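Ubiquitin-conjugating enzyme E2, putative (Plasmodium falciparum, PDB 2Q0V) is probably a ubiquitin-conjugating enzyme variant of the UBE2V type, which would assist ubiquitin transfer rather than carry it out itself. Local coordinates at residues L113-L116 against K117-R121; T67-N71 against R72-L76. All blocks are in the same frame, centred on the assembly; numbering follows the deposited sequence.

Interaction 1: residues L113-L116 against K117-R121. With PO4 (phosphate ion), chain B.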
loop_
_atom_site.group_PDB
_atom_site.type_symbol
_atom_site.label_atom_id
_atom_site.label_comp_id
_atom_site.label_asym_id
_atom_site.label_seq_id
_atom_site.Cartn_x
_atom_site.Cartn_y
_atom_site.Cartn_z
ATOM N N LEU A 113 8.145 -9.486 0.984
ATOM C CA LEU A 113 8.291 -8.043 1.133
ATOM C C LEU A 113 8.734 -7.805 2.590
ATOM O O LEU A 113 8.019 -8.208 3.524
ATOM C CB LEU A 113 6.968 -7.328 0.793
ATOM C CG LEU A 113 6.992 -5.817 0.493
ATOM C CD1 LEU A 113 7.721 -5.498 -0.824
ATOM C CD2 LEU A 113 5.614 -5.169 0.501
ATOM N N HIS A 114 9.909 -7.188 2.776
ATOM C CA HIS A 114 10.501 -6.974 4.109
ATOM C C HIS A 114 9.543 -6.353 5.080
ATOM O O HIS A 114 9.318 -6.901 6.139
ATOM C CB HIS A 114 11.785 -6.112 4.090
ATOM C CG HIS A 114 12.243 -5.696 5.477
ATOM N ND1 HIS A 114 13.144 -6.434 6.225
ATOM C CD2 HIS A 114 11.869 -4.654 6.268
ATOM C CE1 HIS A 114 13.323 -5.849 7.399
ATOM N NE2 HIS A 114 12.560 -4.769 7.453
ATOM N N ILE A 115 8.971 -5.204 4.738
ATOM C CA ILE A 115 8.181 -4.480 5.722
ATOM C C ILE A 115 6.946 -5.238 6.178
ATOM O O ILE A 115 6.444 -4.954 7.253
ATOM C CB ILE A 115 7.827 -3.008 5.310
ATOM C CG1 ILE A 115 7.063 -2.964 3.993
ATOM C CG2 ILE A 115 9.062 -2.093 5.280
ATOM C CD1 ILE A 115 5.639 -2.641 4.234
ATOM N N LEU A 116 6.441 -6.178 5.372
ATOM C CA LEU A 116 5.263 -6.973 5.784
ATOM C C LEU A 116 5.695 -8.178 6.576
ATOM O O LEU A 116 5.099 -8.477 7.605
ATOM C CB LEU A 116 4.393 -7.408 4.600
ATOM C CG LEU A 116 3.621 -6.305 3.851
ATOM C CD1 LEU A 116 2.955 -6.911 2.633
ATOM C CD2 LEU A 116 2.597 -5.571 4.735
ATOM N N LYS A 117 6.724 -8.862 6.076
ATOM C CA LYS A 117 7.348 -10.001 6.734
ATOM C C LYS A 117 7.794 -9.640 8.147
ATOM O O LYS A 117 7.382 -10.269 9.132
ATOM C CB LYS A 117 8.575 -10.427 5.941
ATOM C CG LYS A 117 9.100 -11.772 6.328
ATOM C CD LYS A 117 10.472 -11.993 5.771
ATOM C CE LYS A 117 11.121 -13.109 6.592
ATOM N NZ LYS A 117 12.500 -13.556 6.168
ATOM N N ASN A 118 8.638 -8.618 8.238
ATOM C CA ASN A 118 9.138 -8.147 9.518
ATOM C C ASN A 118 8.428 -6.886 9.871
ATOM O O ASN A 118 9.082 -5.881 10.098
ATOM C CB ASN A 118 10.625 -7.848 9.436
ATOM C CG ASN A 118 11.393 -8.961 8.825
ATOM O OD1 ASN A 118 11.982 -8.807 7.753
ATOM N ND2 ASN A 118 11.368 -10.124 9.481
ATOM N N TRP A 119 7.100 -6.929 9.901
ATOM C CA TRP A 119 6.317 -5.731 10.170
ATOM C C TRP A 119 6.750 -5.153 11.498
ATOM O O TRP A 119 7.298 -5.884 12.338
ATOM C CB TRP A 119 4.805 -6.012 10.102
ATOM C CG TRP A 119 3.884 -4.862 10.414
ATOM C CD1 TRP A 119 3.262 -4.617 11.608
ATOM C CD2 TRP A 119 3.436 -3.821 9.517
ATOM N NE1 TRP A 119 2.467 -3.487 11.517
ATOM C CE2 TRP A 119 2.559 -2.982 10.252
ATOM C CE3 TRP A 119 3.699 -3.510 8.174
ATOM C CZ2 TRP A 119 1.956 -1.853 9.692
ATOM C CZ3 TRP A 119 3.081 -2.399 7.620
ATOM C CH2 TRP A 119 2.231 -1.579 8.377
ATOM N N ASN A 120 6.529 -3.840 11.653
ATOM C CA ASN A 120 6.868 -3.040 12.831
ATOM C C ASN A 120 5.701 -2.051 12.873
ATOM O O ASN A 120 5.228 -1.601 11.804
ATOM C CB ASN A 120 8.236 -2.384 12.559
ATOM C CG ASN A 120 8.730 -1.471 13.681
ATOM O OD1 ASN A 120 8.111 -0.443 13.975
ATOM N ND2 ASN A 120 9.893 -1.818 14.274
ATOM N N ARG A 121 5.163 -1.743 14.057
ATOM C CA ARG A 121 3.987 -0.840 14.118
ATOM C C ARG A 121 4.295 0.614 13.686
ATOM O O ARG A 121 3.411 1.454 13.585
ATOM C CB ARG A 121 3.323 -0.891 15.516
ATOM C CG ARG A 121 4.039 -0.081 16.649
ATOM C CD ARG A 121 3.497 -0.356 18.107
ATOM N NE ARG A 121 2.048 -0.118 18.310
ATOM C CZ ARG A 121 1.412 1.016 18.008
ATOM N NH1 ARG A 121 0.102 1.134 18.240
ATOM N NH2 ARG A 121 2.079 2.033 17.453
HETATM P P PO4 B . 14.915 -11.276 6.776
HETATM O O1 PO4 B . 15.445 -12.176 5.682
HETATM O O2 PO4 B . 14.082 -10.171 6.157
HETATM O O3 PO4 B . 14.061 -12.063 7.745
HETATM O O4 PO4 B . 16.085 -10.707 7.539
#
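Asn118 comes up beside His114, one turn earlier, and lays its CB over one face of the imidazole, 4.2 Å from the ring centroid and offset toward the rim, a CH-pi contact. The amide and ring planes stand 55° apart. Asn118 OD1 comes within 3.1 Å of His114 ND1, but the angle is too poor for a hydrogen bond. His114 has its CG opposite the backbone N (chi1 170°), which brings the ring round toward Asn118 although its CB starts away from it. A phosphate, probably from the crystallisation liquor, lies at the imidazole's edge through its O2. Lys117 binds the same ion through another oxygen: its fully extended chain carries NZ to 2.7 Å from phosphate O3 in a hydrogen bond.

Behind these side chains, Lys117 N bonds to Leu113 O at 2.9 Å, nearly straight at 171°, and Asn118 N bonds to His114 O at 2.8 Å. These two i to i+4 bonds close the short helix, with Leu113 at the N-cap and Asn118 the first residue to leave helical angles. Beyond it Trp119 turns its indole edge to Ile115 O, which lies 3.2 Å from CE3 and also receives a CA-H...O contact from Trp119 CA. Leu116 CD2 approaches the same ring obliquely, 4.2 Å from CE3. The indole is further fixed by NE1 bonding to Pro85 O.

In active E2 enzymes the corresponding short helix directly follows the catalytic cysteine; this chain probably belongs to the variants instead. In the fold, the segment is helix 114-117 and the start of the link to helix 125-135. Ile115 and Trp119 both touch Ile128 on that longer helix, Leu113 touches Glu135, and Leu116 meets Val108.

Interaction 2: residues T67-N71 against R72-L76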
loop_
_atom_site.group_PDB
_atom_site.type_symbol
_atom_site.label_atom_id
_atom_site.label_comp_id
_atom_site.label_asym_id
_atom_site.label_seq_id
_atom_site.Cartn_x
_atom_site.Cartn_y
_atom_site.Cartn_z
ATOM N N THR A 67 11.350 1.188 -16.287
ATOM C CA THR A 67 11.076 -0.203 -15.945
ATOM C C THR A 67 9.899 -0.631 -16.792
ATOM O O THR A 67 9.277 0.206 -17.450
ATOM C CB THR A 67 10.745 -0.353 -14.416
ATOM O OG1 THR A 67 9.584 0.426 -14.087
ATOM C CG2 THR A 67 11.893 0.147 -13.569
ATOM N N VAL A 68 9.567 -1.914 -16.769
ATOM C CA VAL A 68 8.369 -2.392 -17.457
ATOM C C VAL A 68 7.063 -1.792 -16.893
ATOM O O VAL A 68 5.968 -2.052 -17.429
ATOM C CB VAL A 68 8.272 -3.929 -17.351
ATOM C CG1 VAL A 68 9.341 -4.608 -18.246
ATOM C CG2 VAL A 68 8.424 -4.371 -15.903
ATOM N N PHE A 69 7.181 -1.028 -15.802
ATOM C CA PHE A 69 6.036 -0.470 -15.052
ATOM C C PHE A 69 5.846 0.998 -15.420
ATOM O O PHE A 69 4.838 1.608 -15.091
ATOM C CB PHE A 69 6.273 -0.580 -13.534
ATOM C CG PHE A 69 6.583 -1.974 -13.064
ATOM C CD1 PHE A 69 7.904 -2.356 -12.806
ATOM C CD2 PHE A 69 5.573 -2.904 -12.903
ATOM C CE1 PHE A 69 8.213 -3.623 -12.383
ATOM C CE2 PHE A 69 5.870 -4.200 -12.488
ATOM C CZ PHE A 69 7.205 -4.561 -12.235
ATOM N N GLU A 70 6.862 1.549 -16.072
ATOM C CA GLU A 70 6.910 2.912 -16.580
ATOM C C GLU A 70 5.563 3.406 -17.082
ATOM O O GLU A 70 4.946 2.762 -17.956
ATOM C CB GLU A 70 7.852 2.890 -17.765
ATOM C CG GLU A 70 8.608 4.154 -18.026
ATOM C CD GLU A 70 9.634 3.947 -19.124
ATOM O OE1 GLU A 70 9.416 3.062 -19.983
ATOM O OE2 GLU A 70 10.659 4.660 -19.122
ATOM N N ASN A 71 5.116 4.539 -16.544
ATOM C CA ASN A 71 3.889 5.231 -17.017
ATOM C C ASN A 71 2.558 4.522 -16.798
ATOM O O ASN A 71 1.540 4.904 -17.386
ATOM C CB ASN A 71 4.007 5.645 -18.498
ATOM C CG ASN A 71 5.078 6.693 -18.714
ATOM O OD1 ASN A 71 5.142 7.703 -17.993
ATOM N ND2 ASN A 71 5.949 6.450 -19.695
ATOM N N ARG A 72 2.566 3.505 -15.947
ATOM C CA ARG A 72 1.348 2.813 -15.606
ATOM C C ARG A 72 0.870 3.200 -14.205
ATOM O O ARG A 72 1.681 3.531 -13.325
ATOM C CB ARG A 72 1.563 1.308 -15.710
ATOM C CG ARG A 72 2.062 0.846 -17.062
ATOM C CD ARG A 72 1.924 -0.646 -17.130
ATOM N NE ARG A 72 2.267 -1.194 -18.436
ATOM C CZ ARG A 72 1.893 -2.397 -18.851
ATOM N NH1 ARG A 72 2.246 -2.803 -20.056
ATOM N NH2 ARG A 72 1.167 -3.186 -18.066
ATOM N N ILE A 73 -0.447 3.162 -14.030
ATOM C CA ILE A 73 -1.102 3.437 -12.778
ATOM C C ILE A 73 -1.622 2.122 -12.243
ATOM O O ILE A 73 -2.315 1.400 -12.954
ATOM C CB ILE A 73 -2.308 4.399 -12.946
ATOM C CG1 ILE A 73 -1.913 5.648 -13.728
ATOM C CG2 ILE A 73 -2.923 4.781 -11.569
ATOM C CD1 ILE A 73 -0.722 6.373 -13.112
ATOM N N TYR A 74 -1.290 1.811 -10.993
ATOM C CA TYR A 74 -1.781 0.590 -10.365
ATOM C C TYR A 74 -2.693 0.958 -9.247
ATOM O O TYR A 74 -2.338 1.792 -8.418
ATOM C CB TYR A 74 -0.628 -0.285 -9.874
ATOM C CG TYR A 74 0.214 -0.787 -11.019
ATOM C CD1 TYR A 74 1.290 -0.045 -11.476
ATOM C CD2 TYR A 74 -0.086 -1.988 -11.655
ATOM C CE1 TYR A 74 2.051 -0.465 -12.524
ATOM C CE2 TYR A 74 0.677 -2.424 -12.734
ATOM C CZ TYR A 74 1.748 -1.645 -13.159
ATOM O OH TYR A 74 2.537 -2.039 -14.226
ATOM N N SER A 75 -3.886 0.361 -9.256
ATOM C CA SER A 75 -4.877 0.508 -8.189
ATOM C C SER A 75 -4.775 -0.647 -7.186
ATOM O O SER A 75 -4.599 -1.814 -7.573
ATOM C CB SER A 75 -6.302 0.530 -8.753
ATOM O OG SER A 75 -6.620 1.796 -9.306
ATOM N N LEU A 76 -4.887 -0.317 -5.899
ATOM C CA LEU A 76 -4.829 -1.331 -4.903
ATOM C C LEU A 76 -5.660 -1.027 -3.679
ATOM O O LEU A 76 -6.163 0.072 -3.526
ATOM C CB LEU A 76 -3.389 -1.752 -4.583
ATOM C CG LEU A 76 -2.143 -0.934 -4.288
ATOM C CD1 LEU A 76 -1.058 -1.959 -4.055
ATOM C CD2 LEU A 76 -1.727 0.041 -5.392
HETATM O O HOH W 1 4.842 0.293 -18.947
#
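Phe69 and Tyr74 meet at about a right angle, the tyrosine bringing its hydroxyl to the edge of the phenylalanine ring. Tyr74 OH lies near the plane of that ring, 3.4 Å from Phe69 CD2, while Phe69 CD2 lies obliquely to the tyrosine ring, 4.0 Å from Tyr74 CZ. The first torsion of Phe69, with CG opposite the carbonyl carbon (chi1 -55°), turns the CD2 edge of its ring to this hydroxyl. Val68 CG2 sits over one face of the Phe69 ring, offset toward the rim, and Ile97 and Met136 also pack on this buried phenylalanine.

Arg72 runs back along the turn with its aliphatic part against backbone carbonyls: CB is 3.3 Å from Phe69 O, and CG touches Glu70 O. The chain is extended to NE, and Val68 O lies over one face of the guanidinium, whose NH2 bonds to Pro147 O. A single water knits the turn together, donating to Val68 O and, at 2.7 Å, to Glu70 O, and accepting a weak bond from Arg72 NE.

The backbone follows two overlapping turns. A type I turn runs from Thr67 to Glu70, closed by Glu70 N on Thr67 O, and a type II turn from Phe69 to Arg72, closed by Arg72 N on Phe69 O at 3.1 Å. Thr67 OG1 accepts from Phe69 N at 3.3 Å, an ST turn. Together they form the end of the connection between antiparallel strands 56-62 and 73-79, a long hairpin loop in the central sheet of the UBC fold.

In the fold
Interaction 2 comes first along the chain, where the loop after strand 56-62 leads into strand 73-79; interaction 1 follows after strand 90-93, on helix 114-117 and the loop before helix 125-135. Their centres lie 23 Å apart and their nearest atoms about 9 Å, so they do not touch. Both belong to the same single-chain UBC fold: 67-76 feeds an inner strand of the four-stranded antiparallel sheet, whereas 113-121 packs against helix 125-135. Interaction 2 thus shapes a loop end of the sheet, and interaction 1 settles a short helix and the loop after it on the longer helix.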